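Local coordinates for protein adenylate isopentenyltransferase (PDB 3A8T) that transfers an isopentenyl group from dimethylallyl diphosphate to AMP, ADP or ATP in a magnesium-dependent step of cytokinin biosynthesis in hop, at residues F204-A208 / F237-F241; M74-K78 / L99-P105; D174-L178 / I332-F336; P65-S71 / K131-G137; V186-Y190 / F305-M309. All coordinates share one frame. Numbering follows the deposited sequence.

Contact 1: F204-A208 / F237-F241; sequences FDELA and FDRYF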
# COMPACT_ATOMS: atom_id res chain seq x y z
N PHE A 204 -16.85 5.14 -2.00
CA PHE A 204 -17.67 6.13 -1.35
C PHE A 204 -18.70 5.53 -0.39
O PHE A 204 -18.89 6.01 0.72
CB PHE A 204 -18.34 7.01 -2.43
CG PHE A 204 -19.40 7.95 -1.90
CD1 PHE A 204 -19.05 9.14 -1.25
CD2 PHE A 204 -20.76 7.60 -2.00
CE1 PHE A 204 -20.03 10.00 -0.69
CE2 PHE A 204 -21.79 8.46 -1.44
CZ PHE A 204 -21.43 9.65 -0.79
N ASP A 205 -19.37 4.47 -0.80
CA ASP A 205 -20.33 3.82 0.06
C ASP A 205 -19.63 3.16 1.20
O ASP A 205 -20.15 3.05 2.25
CB ASP A 205 -21.06 2.79 -0.76
CG ASP A 205 -21.76 3.44 -1.92
OD1 ASP A 205 -22.76 4.16 -1.69
OD2 ASP A 205 -21.30 3.26 -3.06
N GLU A 206 -18.42 2.71 0.98
CA GLU A 206 -17.63 2.06 2.02
C GLU A 206 -17.33 3.10 3.10
O GLU A 206 -17.47 2.86 4.29
CB GLU A 206 -16.32 1.54 1.40
CG GLU A 206 -15.44 0.74 2.31
CD GLU A 206 -14.11 0.35 1.67
OE1 GLU A 206 -13.25 1.24 1.47
OE2 GLU A 206 -13.94 -0.86 1.36
N LEU A 207 -16.94 4.29 2.65
CA LEU A 207 -16.59 5.35 3.56
C LEU A 207 -17.84 5.92 4.23
O LEU A 207 -17.79 6.33 5.39
CB LEU A 207 -15.81 6.44 2.80
CG LEU A 207 -14.42 6.13 2.20
CD1 LEU A 207 -14.08 7.17 1.24
CD2 LEU A 207 -13.30 6.09 3.27
N ALA A 208 -18.97 5.95 3.52
CA ALA A 208 -20.20 6.45 4.13
C ALA A 208 -20.61 5.52 5.27
O ALA A 208 -21.13 5.97 6.27
CB ALA A 208 -21.36 6.56 3.09
N PHE A 237 -13.27 12.56 2.67
CA PHE A 237 -14.71 12.43 2.66
C PHE A 237 -15.38 12.89 3.91
O PHE A 237 -16.53 13.27 3.86
CB PHE A 237 -15.16 11.04 2.21
CG PHE A 237 -15.38 10.97 0.70
CD1 PHE A 237 -16.42 11.73 0.11
CD2 PHE A 237 -14.45 10.32 -0.15
CE1 PHE A 237 -16.52 11.84 -1.30
CE2 PHE A 237 -14.55 10.43 -1.54
CZ PHE A 237 -15.58 11.19 -2.12
N ASP A 238 -14.68 12.86 5.05
CA ASP A 238 -15.29 13.37 6.31
C ASP A 238 -15.66 14.86 6.09
O ASP A 238 -16.70 15.35 6.55
CB ASP A 238 -14.33 13.24 7.51
CG ASP A 238 -14.21 11.80 8.02
OD1 ASP A 238 -15.04 10.95 7.63
OD2 ASP A 238 -13.29 11.51 8.83
N ARG A 239 -14.82 15.57 5.35
CA ARG A 239 -15.10 16.96 5.08
C ARG A 239 -16.42 17.04 4.29
O ARG A 239 -17.26 17.86 4.56
CB ARG A 239 -13.94 17.54 4.32
CG ARG A 239 -14.00 19.00 3.99
CD ARG A 239 -12.57 19.55 3.94
NE ARG A 239 -12.64 20.92 3.50
CZ ARG A 239 -13.11 21.90 4.25
NH1 ARG A 239 -13.52 21.66 5.49
NH2 ARG A 239 -13.24 23.10 3.74
N TYR A 240 -16.58 16.16 3.31
CA TYR A 240 -17.81 16.11 2.52
C TYR A 240 -19.00 15.68 3.37
O TYR A 240 -20.01 16.33 3.36
CB TYR A 240 -17.64 15.14 1.37
CG TYR A 240 -18.89 14.90 0.62
CD1 TYR A 240 -19.27 15.73 -0.42
CD2 TYR A 240 -19.70 13.82 0.93
CE1 TYR A 240 -20.42 15.50 -1.15
CE2 TYR A 240 -20.86 13.58 0.20
CZ TYR A 240 -21.21 14.42 -0.84
OH TYR A 240 -22.34 14.14 -1.57
N PHE A 241 -18.89 14.59 4.12
CA PHE A 241 -20.01 14.15 4.94
C PHE A 241 -20.35 15.22 6.02
O PHE A 241 -21.43 15.26 6.56
CB PHE A 241 -19.68 12.81 5.62
CG PHE A 241 -19.44 11.67 4.68
CD1 PHE A 241 -20.36 11.35 3.69
CD2 PHE A 241 -18.30 10.87 4.79
CE1 PHE A 241 -20.15 10.25 2.83
CE2 PHE A 241 -18.10 9.76 3.91
CZ PHE A 241 -19.02 9.46 2.96
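Four aromatic rings converge where two short helices cross at -70°: F204 from helix 203-210 meets F237, Y240 and F241 from helix 234-243. The axes of 204-208 and 237-241 stay 11.0 Å apart, a gap the rings fill. F204, with chi1 in t, brings its ring to the second helix although its CA-CB bond points sideways. Its edge faces F237 in an offset edge-to-face pair, centroids 5.5 Å apart and planes at 70°, with F204 CD1 3.7 Å from F237 CE1. F204 CE1 also lies 3.5 Å from F241 CE1 and 3.8 Å from Y240 CE2, both ring pairs being oblique. L207 and A208 add to the cluster: L207 CD1 packs 3.5 Å from F237 CD2, and the small A208 lets the F241 ring approach the backbone, F241 CZ lying 3.4 Å from A208 CA. F264 of helix 257-289, on which helix 234-243 packs, meets F237 and Y240. D238 instead forms salt bridges to R225 and R229. Because the side chains that meet are all apolar or aromatic, the crossing depends on the fit of the packed rings and buried carbon surface rather than directional polar bonds.

Contact 2: M74-K78 / L99-P105; sequences MQVYK and LLGEVDP. With ATP (adenosine-5'-triphosphate), chain B.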
# COMPACT_ATOMS: atom_id res chain seq x y z
N MET A 74 -1.48 0.80 6.74
CA MET A 74 -2.92 0.96 6.76
C MET A 74 -3.56 -0.41 6.51
O MET A 74 -4.60 -0.76 7.08
CB MET A 74 -3.39 1.98 5.69
CG MET A 74 -3.12 3.45 6.05
SD MET A 74 -3.94 3.89 7.66
CE MET A 74 -2.53 4.00 8.69
N GLN A 75 -2.92 -1.21 5.66
CA GLN A 75 -3.40 -2.52 5.28
C GLN A 75 -3.37 -3.57 6.37
O GLN A 75 -3.87 -4.68 6.15
CB GLN A 75 -2.63 -3.03 4.05
CG GLN A 75 -2.97 -2.25 2.80
CD GLN A 75 -2.48 -2.88 1.54
OE1 GLN A 75 -1.93 -3.97 1.54
NE2 GLN A 75 -2.68 -2.21 0.45
N VAL A 76 -2.80 -3.22 7.52
CA VAL A 76 -2.71 -4.18 8.59
C VAL A 76 -4.05 -4.27 9.28
O VAL A 76 -4.34 -5.25 9.92
CB VAL A 76 -1.59 -3.82 9.69
CG1 VAL A 76 -0.23 -3.86 9.08
CG2 VAL A 76 -1.83 -2.41 10.33
N TYR A 77 -4.89 -3.25 9.12
CA TYR A 77 -6.17 -3.21 9.80
C TYR A 77 -7.25 -3.87 9.01
O TYR A 77 -7.23 -3.78 7.80
CB TYR A 77 -6.59 -1.78 10.04
CG TYR A 77 -5.59 -0.96 10.84
CD1 TYR A 77 -5.38 -1.21 12.19
CD2 TYR A 77 -4.83 0.03 10.22
CE1 TYR A 77 -4.42 -0.49 12.89
CE2 TYR A 77 -3.88 0.75 10.92
CZ TYR A 77 -3.68 0.49 12.25
OH TYR A 77 -2.74 1.18 12.94
N LYS A 78 -8.19 -4.54 9.69
CA LYS A 78 -9.33 -5.16 9.03
C LYS A 78 -10.19 -3.95 8.67
O LYS A 78 -10.35 -3.03 9.47
CB LYS A 78 -10.12 -6.04 10.01
CG LYS A 78 -9.27 -6.86 10.98
CD LYS A 78 -10.10 -7.41 12.11
CE LYS A 78 -10.88 -6.26 12.81
NZ LYS A 78 -12.20 -6.61 13.50
N LEU A 99 -0.19 -10.33 8.41
CA LEU A 99 -0.24 -8.93 8.77
C LEU A 99 -1.08 -8.17 7.75
O LEU A 99 -0.83 -7.00 7.46
CB LEU A 99 1.17 -8.36 8.85
CG LEU A 99 2.18 -8.74 9.94
CD1 LEU A 99 2.43 -7.54 10.76
CD2 LEU A 99 1.72 -9.87 10.81
N LEU A 100 -2.08 -8.85 7.21
CA LEU A 100 -2.95 -8.21 6.23
C LEU A 100 -4.39 -8.27 6.65
O LEU A 100 -5.04 -9.31 6.58
CB LEU A 100 -2.78 -8.85 4.84
CG LEU A 100 -3.66 -8.25 3.72
CD1 LEU A 100 -3.46 -6.77 3.58
CD2 LEU A 100 -3.33 -8.95 2.38
N GLY A 101 -4.87 -7.14 7.12
CA GLY A 101 -6.26 -7.00 7.53
C GLY A 101 -6.66 -7.80 8.73
O GLY A 101 -7.79 -8.29 8.79
N GLU A 102 -5.76 -7.94 9.70
CA GLU A 102 -6.11 -8.72 10.85
C GLU A 102 -6.06 -7.96 12.16
O GLU A 102 -6.36 -8.53 13.19
CB GLU A 102 -5.20 -9.95 10.97
CG GLU A 102 -5.23 -10.91 9.78
CD GLU A 102 -4.29 -12.08 9.97
OE1 GLU A 102 -4.59 -12.93 10.85
OE2 GLU A 102 -3.26 -12.16 9.27
N VAL A 103 -5.66 -6.70 12.13
CA VAL A 103 -5.61 -5.89 13.34
C VAL A 103 -6.95 -5.15 13.48
O VAL A 103 -7.44 -4.59 12.54
CB VAL A 103 -4.45 -4.87 13.28
CG1 VAL A 103 -4.39 -4.06 14.59
CG2 VAL A 103 -3.13 -5.60 13.00
N ASP A 104 -7.55 -5.16 14.66
CA ASP A 104 -8.82 -4.50 14.87
C ASP A 104 -8.57 -3.03 15.08
O ASP A 104 -8.03 -2.62 16.10
CB ASP A 104 -9.55 -5.07 16.09
CG ASP A 104 -10.95 -4.50 16.26
OD1 ASP A 104 -11.17 -3.30 15.91
OD2 ASP A 104 -11.84 -5.26 16.73
N PRO A 105 -8.97 -2.21 14.11
CA PRO A 105 -8.76 -0.76 14.22
C PRO A 105 -9.22 -0.18 15.58
O PRO A 105 -8.62 0.75 16.12
CB PRO A 105 -9.56 -0.22 13.03
CG PRO A 105 -10.55 -1.30 12.72
CD PRO A 105 -9.75 -2.55 12.91
PG ATP B . 4.87 8.28 8.02
O1G ATP B . 5.56 7.67 9.20
O2G ATP B . 3.37 8.71 8.49
O3G ATP B . 5.65 9.61 7.54
PB ATP B . 5.29 5.77 6.97
O1B ATP B . 6.66 5.56 6.61
O2B ATP B . 5.11 5.43 8.47
O3B ATP B . 4.84 7.28 6.69
PA ATP B . 3.55 5.25 4.81
O1A ATP B . 4.27 6.16 3.94
O2A ATP B . 3.21 3.93 3.92
O3A ATP B . 4.39 4.71 6.13
O5' ATP B . 2.08 5.81 5.24
C5' ATP B . 2.09 7.18 5.57
C4' ATP B . 0.66 7.66 5.40
O4' ATP B . 0.25 7.45 4.05
C3' ATP B . -0.39 6.90 6.25
O3' ATP B . -0.51 7.47 7.55
C2' ATP B . -1.66 7.04 5.39
O2' ATP B . -2.30 8.23 5.68
C1' ATP B . -1.17 7.04 3.97
N9 ATP B . -1.29 5.68 3.37
C8 ATP B . -0.29 4.71 3.29
N7 ATP B . -0.77 3.59 2.79
C5 ATP B . -2.09 3.74 2.53
C6 ATP B . -3.17 2.92 2.00
N6 ATP B . -2.97 1.61 1.63
N1 ATP B . -4.39 3.47 1.88
C2 ATP B . -4.62 4.73 2.23
N3 ATP B . -3.68 5.53 2.72
C4 ATP B . -2.43 5.11 2.89
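V76 and V103 form the apolar centre, with V76 CB 4.1 Å from V103 CG2. Next to them, Y77 CD1 lies 3.9 Å from V103 CG1, while Y77 CB reaches P105 CD at 4.3 Å. The type I turn from M74 to Y77 leaves two carbonyls facing 99-105: Q75 O accepts from G101 N (2.8 Å), and V76 O accepts from V103 N (3.0 Å) and, weakly, from E102 N (3.0 Å). K78 N returns a bond to V103 O at 2.9 Å, making a single bridge between Y77 and V103. G101, at positive phi, brings its CA within 3.4 Å of Y77 O in a CA-H...O contact. At the exposed edge K78 NZ forms a salt bridge with D104 OD2 (3.5 Å), while D104 OD1 accepts from A106 N. M74 CG lies 3.6 Å from ATP C4, so the turn supplies part of the nucleotide pocket, and Q75 NE2 bonds to T84, which also binds ATP. The two loops follow strands 66-70 and 97-98 at the edge of the parallel sheet; Q75, V76 and L100 rest on N70 of strand 66-70, and L99 packs against F115 and L118 of helix 112-128.

Contact 3: D174-L178 / I332-F336; sequences DCCFL and IVSRF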
# COMPACT_ATOMS: atom_id res chain seq x y z
N ASP A 174 19.09 -11.43 6.10
CA ASP A 174 19.86 -11.48 4.89
C ASP A 174 18.82 -11.04 3.85
O ASP A 174 18.03 -11.86 3.35
CB ASP A 174 20.28 -12.92 4.65
CG ASP A 174 21.02 -13.10 3.36
OD1 ASP A 174 21.60 -12.10 2.87
OD2 ASP A 174 21.05 -14.25 2.87
N CYS A 175 18.81 -9.76 3.53
CA CYS A 175 17.83 -9.20 2.62
C CYS A 175 18.16 -9.06 1.13
O CYS A 175 19.29 -8.83 0.75
CB CYS A 175 17.44 -7.80 3.10
SG CYS A 175 16.85 -7.68 4.73
N CYS A 176 17.12 -9.17 0.31
CA CYS A 176 17.22 -8.93 -1.12
C CYS A 176 16.11 -7.88 -1.25
O CYS A 176 14.99 -8.10 -0.80
CB CYS A 176 16.88 -10.18 -1.95
SG CYS A 176 16.81 -9.86 -3.74
N PHE A 177 16.43 -6.74 -1.84
CA PHE A 177 15.50 -5.65 -1.97
C PHE A 177 15.12 -5.43 -3.40
O PHE A 177 15.96 -5.07 -4.19
CB PHE A 177 16.14 -4.34 -1.50
CG PHE A 177 16.55 -4.31 -0.07
CD1 PHE A 177 15.62 -4.12 0.93
CD2 PHE A 177 17.89 -4.45 0.28
CE1 PHE A 177 16.00 -4.05 2.28
CE2 PHE A 177 18.30 -4.39 1.62
CZ PHE A 177 17.35 -4.20 2.62
N LEU A 178 13.86 -5.64 -3.76
CA LEU A 178 13.45 -5.34 -5.12
C LEU A 178 12.69 -4.03 -4.96
O LEU A 178 11.79 -3.92 -4.12
CB LEU A 178 12.50 -6.39 -5.68
CG LEU A 178 13.07 -7.80 -5.80
CD1 LEU A 178 12.06 -8.76 -6.40
CD2 LEU A 178 14.32 -7.73 -6.63
N ILE A 332 16.97 -12.30 -10.19
CA ILE A 332 17.59 -11.79 -8.97
C ILE A 332 17.25 -12.72 -7.79
O ILE A 332 18.12 -13.11 -7.07
CB ILE A 332 17.09 -10.34 -8.66
CG1 ILE A 332 17.57 -9.37 -9.74
CG2 ILE A 332 17.56 -9.88 -7.27
CD1 ILE A 332 16.86 -7.97 -9.67
N VAL A 333 15.98 -13.08 -7.61
CA VAL A 333 15.59 -13.90 -6.46
C VAL A 333 16.24 -15.25 -6.53
O VAL A 333 16.77 -15.76 -5.56
CB VAL A 333 14.08 -14.05 -6.40
CG1 VAL A 333 13.70 -15.13 -5.43
CG2 VAL A 333 13.47 -12.75 -6.04
N SER A 334 16.20 -15.80 -7.71
CA SER A 334 16.84 -17.06 -8.01
C SER A 334 18.30 -17.04 -7.54
O SER A 334 18.77 -17.97 -6.90
CB SER A 334 16.77 -17.26 -9.51
OG SER A 334 16.76 -18.62 -9.80
N ARG A 335 19.04 -15.98 -7.84
CA ARG A 335 20.42 -15.98 -7.40
C ARG A 335 20.60 -15.78 -5.89
O ARG A 335 21.58 -16.22 -5.30
CB ARG A 335 21.19 -14.94 -8.18
CG ARG A 335 21.20 -15.26 -9.65
CD ARG A 335 21.68 -14.05 -10.42
NE ARG A 335 21.64 -14.24 -11.85
CZ ARG A 335 21.60 -13.21 -12.69
NH1 ARG A 335 21.58 -11.98 -12.18
NH2 ARG A 335 21.59 -13.41 -14.03
N PHE A 336 19.63 -15.10 -5.29
CA PHE A 336 19.58 -14.79 -3.88
C PHE A 336 19.26 -16.09 -3.11
O PHE A 336 19.71 -16.29 -1.98
CB PHE A 336 18.47 -13.76 -3.64
CG PHE A 336 18.11 -13.56 -2.19
CD1 PHE A 336 19.04 -13.06 -1.28
CD2 PHE A 336 16.80 -13.79 -1.75
CE1 PHE A 336 18.70 -12.77 0.04
CE2 PHE A 336 16.43 -13.49 -0.40
CZ PHE A 336 17.38 -12.98 0.48
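The t rotamer of F336 (chi1 168°) carries its ring from helix 332-336 to strand 174-178, where one face of the ring packs against C176. C176 CB lies almost on the ring normal, 3° off and 3.4 Å from the F336 ring centroid, a CH-pi contact. The t chi1 of C176 sets SG over the same face, 4.6 Å from that centroid in a Cys sulfur-aromatic contact, and C176 SG touches I332 CG2 at 3.6 Å. The ring edge meets D174 O, which is 3.1 Å from F336 CZ. Farther along, the m rotamers of L178 and I332 bring L178 CD2 to 3.9 Å from I332 CG2, and V333, in t, sets CG2 4.2 Å from L178 CD1. C175 and F177 point away, and F177 packs on helix 140-147. K41 joins the polar rim: it forms a salt bridge with D174, a cation-pi contact with F336 and a hydrogen bond to F336 O. Strand and helix run antiparallel, at 173°, as expected for a helix covering one face of the parallel sheet in a P-loop NTPase-like alpha/beta fold.

Contact 4: P65-S71 / K131-G137; sequences PLEVINS and KLPVLVG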
# COMPACT_ATOMS: atom_id res chain seq x y z
N PRO A 65 8.30 -21.09 -3.91
CA PRO A 65 7.35 -21.31 -2.81
C PRO A 65 7.54 -20.15 -1.80
O PRO A 65 8.62 -19.97 -1.23
CB PRO A 65 7.77 -22.68 -2.24
CG PRO A 65 9.24 -22.82 -2.66
CD PRO A 65 9.31 -22.17 -4.01
N LEU A 66 6.51 -19.34 -1.61
CA LEU A 66 6.70 -18.22 -0.71
C LEU A 66 5.42 -17.81 0.03
O LEU A 66 4.36 -18.36 -0.20
CB LEU A 66 7.35 -17.05 -1.49
CG LEU A 66 6.55 -16.29 -2.53
CD1 LEU A 66 5.67 -15.29 -1.82
CD2 LEU A 66 7.46 -15.58 -3.52
N GLU A 67 5.55 -16.88 0.96
CA GLU A 67 4.41 -16.41 1.73
C GLU A 67 4.70 -14.93 1.91
O GLU A 67 5.87 -14.49 2.01
CB GLU A 67 4.28 -17.11 3.12
CG GLU A 67 4.33 -18.68 3.09
CD GLU A 67 3.65 -19.40 4.33
OE1 GLU A 67 3.10 -18.70 5.20
OE2 GLU A 67 3.68 -20.67 4.43
N VAL A 68 3.63 -14.15 1.96
CA VAL A 68 3.73 -12.72 2.07
C VAL A 68 3.43 -12.13 3.43
O VAL A 68 2.50 -12.53 4.11
CB VAL A 68 2.80 -12.03 0.99
CG1 VAL A 68 2.62 -10.57 1.29
CG2 VAL A 68 3.40 -12.19 -0.41
N ILE A 69 4.24 -11.15 3.79
CA ILE A 69 4.05 -10.38 5.03
C ILE A 69 3.79 -8.98 4.51
O ILE A 69 4.58 -8.44 3.75
CB ILE A 69 5.31 -10.33 5.90
CG1 ILE A 69 5.73 -11.76 6.27
CG2 ILE A 69 5.05 -9.46 7.10
CD1 ILE A 69 7.04 -11.92 7.04
N ASN A 70 2.64 -8.43 4.87
CA ASN A 70 2.27 -7.08 4.47
C ASN A 70 3.01 -6.07 5.33
O ASN A 70 3.02 -6.21 6.55
CB ASN A 70 0.79 -6.86 4.69
CG ASN A 70 0.42 -5.40 4.62
OD1 ASN A 70 -0.06 -4.83 5.58
ND2 ASN A 70 0.66 -4.81 3.50
N SER A 71 3.62 -5.06 4.70
CA SER A 71 4.36 -3.98 5.40
C SER A 71 3.72 -2.60 5.20
O SER A 71 4.31 -1.58 5.52
CB SER A 71 5.82 -3.91 4.95
OG SER A 71 5.90 -3.71 3.56
N LYS A 131 9.51 -21.87 3.26
CA LYS A 131 9.15 -21.03 2.14
C LYS A 131 9.82 -19.69 2.37
O LYS A 131 10.15 -19.30 3.52
CB LYS A 131 7.66 -20.85 2.01
CG LYS A 131 6.96 -22.15 2.03
CD LYS A 131 5.69 -22.10 1.28
CE LYS A 131 4.95 -23.42 1.44
NZ LYS A 131 5.77 -24.54 0.88
N LEU A 132 10.03 -18.97 1.28
CA LEU A 132 10.65 -17.68 1.41
C LEU A 132 9.69 -16.61 1.90
O LEU A 132 8.61 -16.51 1.37
CB LEU A 132 11.23 -17.26 0.08
CG LEU A 132 11.71 -15.82 0.10
CD1 LEU A 132 13.06 -15.66 0.73
CD2 LEU A 132 11.78 -15.43 -1.30
N PRO A 133 10.04 -15.88 2.98
CA PRO A 133 9.15 -14.81 3.47
C PRO A 133 9.42 -13.56 2.56
O PRO A 133 10.58 -13.26 2.18
CB PRO A 133 9.63 -14.58 4.90
CG PRO A 133 11.03 -14.92 4.84
CD PRO A 133 11.09 -16.16 3.97
N VAL A 134 8.36 -12.85 2.19
CA VAL A 134 8.47 -11.68 1.30
C VAL A 134 7.75 -10.50 1.94
O VAL A 134 6.54 -10.54 2.11
CB VAL A 134 7.82 -11.98 -0.01
CG1 VAL A 134 8.02 -10.85 -0.99
CG2 VAL A 134 8.37 -13.31 -0.54
N LEU A 135 8.51 -9.46 2.30
CA LEU A 135 7.94 -8.26 2.90
C LEU A 135 7.38 -7.38 1.78
O LEU A 135 8.14 -6.89 0.97
CB LEU A 135 9.02 -7.51 3.65
CG LEU A 135 8.59 -6.54 4.72
CD1 LEU A 135 7.79 -7.23 5.80
CD2 LEU A 135 9.85 -5.87 5.31
N VAL A 136 6.07 -7.18 1.73
CA VAL A 136 5.46 -6.40 0.65
C VAL A 136 4.72 -5.19 1.15
O VAL A 136 3.69 -5.29 1.87
CB VAL A 136 4.48 -7.29 -0.18
CG1 VAL A 136 3.89 -6.52 -1.38
CG2 VAL A 136 5.23 -8.53 -0.67
N GLY A 137 5.22 -4.03 0.77
CA GLY A 137 4.57 -2.83 1.24
C GLY A 137 5.44 -1.59 1.19
O GLY A 137 6.65 -1.63 0.92
O HOH W 1 8.53 -4.26 1.92
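P65 opens the pairing of two neighbouring parallel strands: its O accepts from L132 N at 3.0 Å. L66 places CD1 3.6 Å from V134 CG2, on the sheet face that helix 53-61 covers. E67 bonds through its backbone on both sides of P133, E67 N to L132 O (3.1 Å) and E67 O from V134 N (3.0 Å), a pattern that suits a proline without an amide hydrogen; its carboxylate turns to H98 and R129. V68 returns to the L66 face, with CG1 3.8 Å from V136 CG2. I69 repeats the pairing, I69 N to V134 O at 2.9 Å and V136 N to I69 O at 2.8 Å, and on the other face, beneath helix 112-128, its CG2 packs 3.8 Å from L135 CD1. N70 CA approaches V136 O at 3.5 Å in a CA-H...O contact. S71 N closes the series on V136 O (2.8 Å); water 1 is hydrogen-bonded to S71 OG (3.1 Å) and donates a weak bond to L135 O (2.8 Å). G137 follows beside the P-loop lysine K53, its backbone angles (160/173) such that a CB would jam against V136 O. Six backbone bonds thus fix the register of two adjacent strands, mostly apolar side chains pack on both faces, and S71 and G137 bring the C-terminal ends to the nucleotide site.

Contact 5: V186-Y190 / F305-M309; sequences VLTDY and FRAAM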
# COMPACT_ATOMS: atom_id res chain seq x y z
N VAL A 186 3.99 9.16 -14.74
CA VAL A 186 3.17 8.00 -15.03
C VAL A 186 2.48 7.50 -13.76
O VAL A 186 1.30 7.17 -13.77
CB VAL A 186 4.03 6.89 -15.66
CG1 VAL A 186 3.20 5.60 -15.87
CG2 VAL A 186 4.57 7.41 -16.98
N LEU A 187 3.22 7.51 -12.65
CA LEU A 187 2.72 7.04 -11.38
C LEU A 187 1.56 7.92 -10.96
O LEU A 187 0.49 7.44 -10.64
CB LEU A 187 3.83 7.06 -10.35
CG LEU A 187 3.45 6.48 -8.98
CD1 LEU A 187 2.91 5.07 -9.14
CD2 LEU A 187 4.66 6.56 -8.04
N THR A 188 1.80 9.21 -10.98
CA THR A 188 0.82 10.24 -10.67
C THR A 188 -0.48 9.97 -11.44
O THR A 188 -1.56 9.86 -10.86
CB THR A 188 1.46 11.59 -11.08
OG1 THR A 188 2.24 12.08 -9.99
CG2 THR A 188 0.44 12.59 -11.48
N ASP A 189 -0.38 9.89 -12.75
CA ASP A 189 -1.52 9.60 -13.59
C ASP A 189 -2.17 8.25 -13.28
O ASP A 189 -3.39 8.12 -13.30
CB ASP A 189 -1.09 9.64 -15.06
CG ASP A 189 -0.81 11.06 -15.54
OD1 ASP A 189 -0.39 11.25 -16.71
OD2 ASP A 189 -1.02 12.01 -14.74
N TYR A 190 -1.36 7.24 -12.99
CA TYR A 190 -1.97 5.94 -12.70
C TYR A 190 -2.73 6.02 -11.40
O TYR A 190 -3.81 5.53 -11.31
CB TYR A 190 -0.95 4.83 -12.64
CG TYR A 190 -1.54 3.55 -12.20
CD1 TYR A 190 -2.30 2.76 -13.07
CD2 TYR A 190 -1.37 3.12 -10.89
CE1 TYR A 190 -2.88 1.56 -12.62
CE2 TYR A 190 -1.92 1.93 -10.45
CZ TYR A 190 -2.67 1.16 -11.30
OH TYR A 190 -3.25 0.02 -10.77
N PHE A 305 3.00 0.50 -16.63
CA PHE A 305 1.96 1.38 -16.13
C PHE A 305 1.34 2.24 -17.21
O PHE A 305 0.10 2.41 -17.24
CB PHE A 305 2.55 2.21 -14.97
CG PHE A 305 2.68 1.43 -13.70
CD1 PHE A 305 1.77 1.57 -12.68
CD2 PHE A 305 3.63 0.43 -13.59
CE1 PHE A 305 1.79 0.72 -11.57
CE2 PHE A 305 3.66 -0.43 -12.48
CZ PHE A 305 2.73 -0.28 -11.47
N ARG A 306 2.19 2.77 -18.09
CA ARG A 306 1.74 3.60 -19.23
C ARG A 306 0.72 2.73 -19.96
O ARG A 306 -0.43 3.13 -20.16
CB ARG A 306 2.91 3.89 -20.16
CG ARG A 306 3.08 5.31 -20.65
CD ARG A 306 4.37 5.47 -21.52
NE ARG A 306 5.51 6.09 -20.83
CZ ARG A 306 5.46 7.33 -20.35
NH1 ARG A 306 4.34 8.03 -20.52
NH2 ARG A 306 6.48 7.86 -19.69
N ALA A 307 1.13 1.53 -20.35
CA ALA A 307 0.23 0.60 -21.04
C ALA A 307 -1.00 0.24 -20.18
O ALA A 307 -2.09 0.06 -20.67
CB ALA A 307 0.98 -0.63 -21.42
N ALA A 308 -0.80 0.15 -18.88
CA ALA A 308 -1.87 -0.17 -17.95
C ALA A 308 -2.96 0.90 -17.91
O ALA A 308 -4.06 0.64 -17.46
CB ALA A 308 -1.28 -0.36 -16.56
N MET A 309 -2.63 2.11 -18.36
CA MET A 309 -3.55 3.24 -18.33
C MET A 309 -4.69 3.07 -19.28
O MET A 309 -5.80 3.57 -19.05
CB MET A 309 -2.81 4.52 -18.69
CG MET A 309 -1.90 5.04 -17.60
SD MET A 309 -2.83 5.49 -16.13
CE MET A 309 -3.32 7.21 -16.51
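V186, Y190 and F305 carry most of the contact between helices that run at 31° with axes 9.7 Å apart. V186 has the most surface covered: its CG1 packs 3.6 Å from F305 CB, and its CG2 sits over one face of the R306 guanidinium, 3.3 Å from R306 NH2. One turn later Y190 offers its ring face to the edge of F305 in a near-perpendicular T-shaped pair, centroids 5.2 Å apart and planes at 86°. M309 meets the edge of the same tyrosine, its SD 5.4 Å from the Y190 ring centroid in a Met-aromatic contact, and its CE reaches 3.3 Å from D189 O. D189 itself pairs with K185. F305 also packs on W321 of helix 315-338 and touches the P-loop near G52, so F305 links this helix pair to the C-terminal helix and the nucleotide-binding loop. Aromatic, aliphatic and sulfur surfaces do the joining; the hold between the two segments comes from close fit and ring geometry, with charge kept to the rim.

Contact 4 is a buried part of the sheet, and the one built on regular strand-to-strand backbone bonds. Contact 3 shares its sheet and touches it, F336 against L132, but covers a strand with a helix mainly through side chains, without cross-segment hydrogen bonds. Contact 2 touches contact 4 at N70 and replaces regular pairing with turn carbonyls and a surface salt bridge, as fits loops beside the ATP. The helix pairs, contacts 1 and 5, are largely apolar and aromatic, with charged groups at the rim of contact 5; contact 1 is buried although far from the chain centre, contact 5 only partly so. Helices 184-201 and 203-210 link those two in sequence.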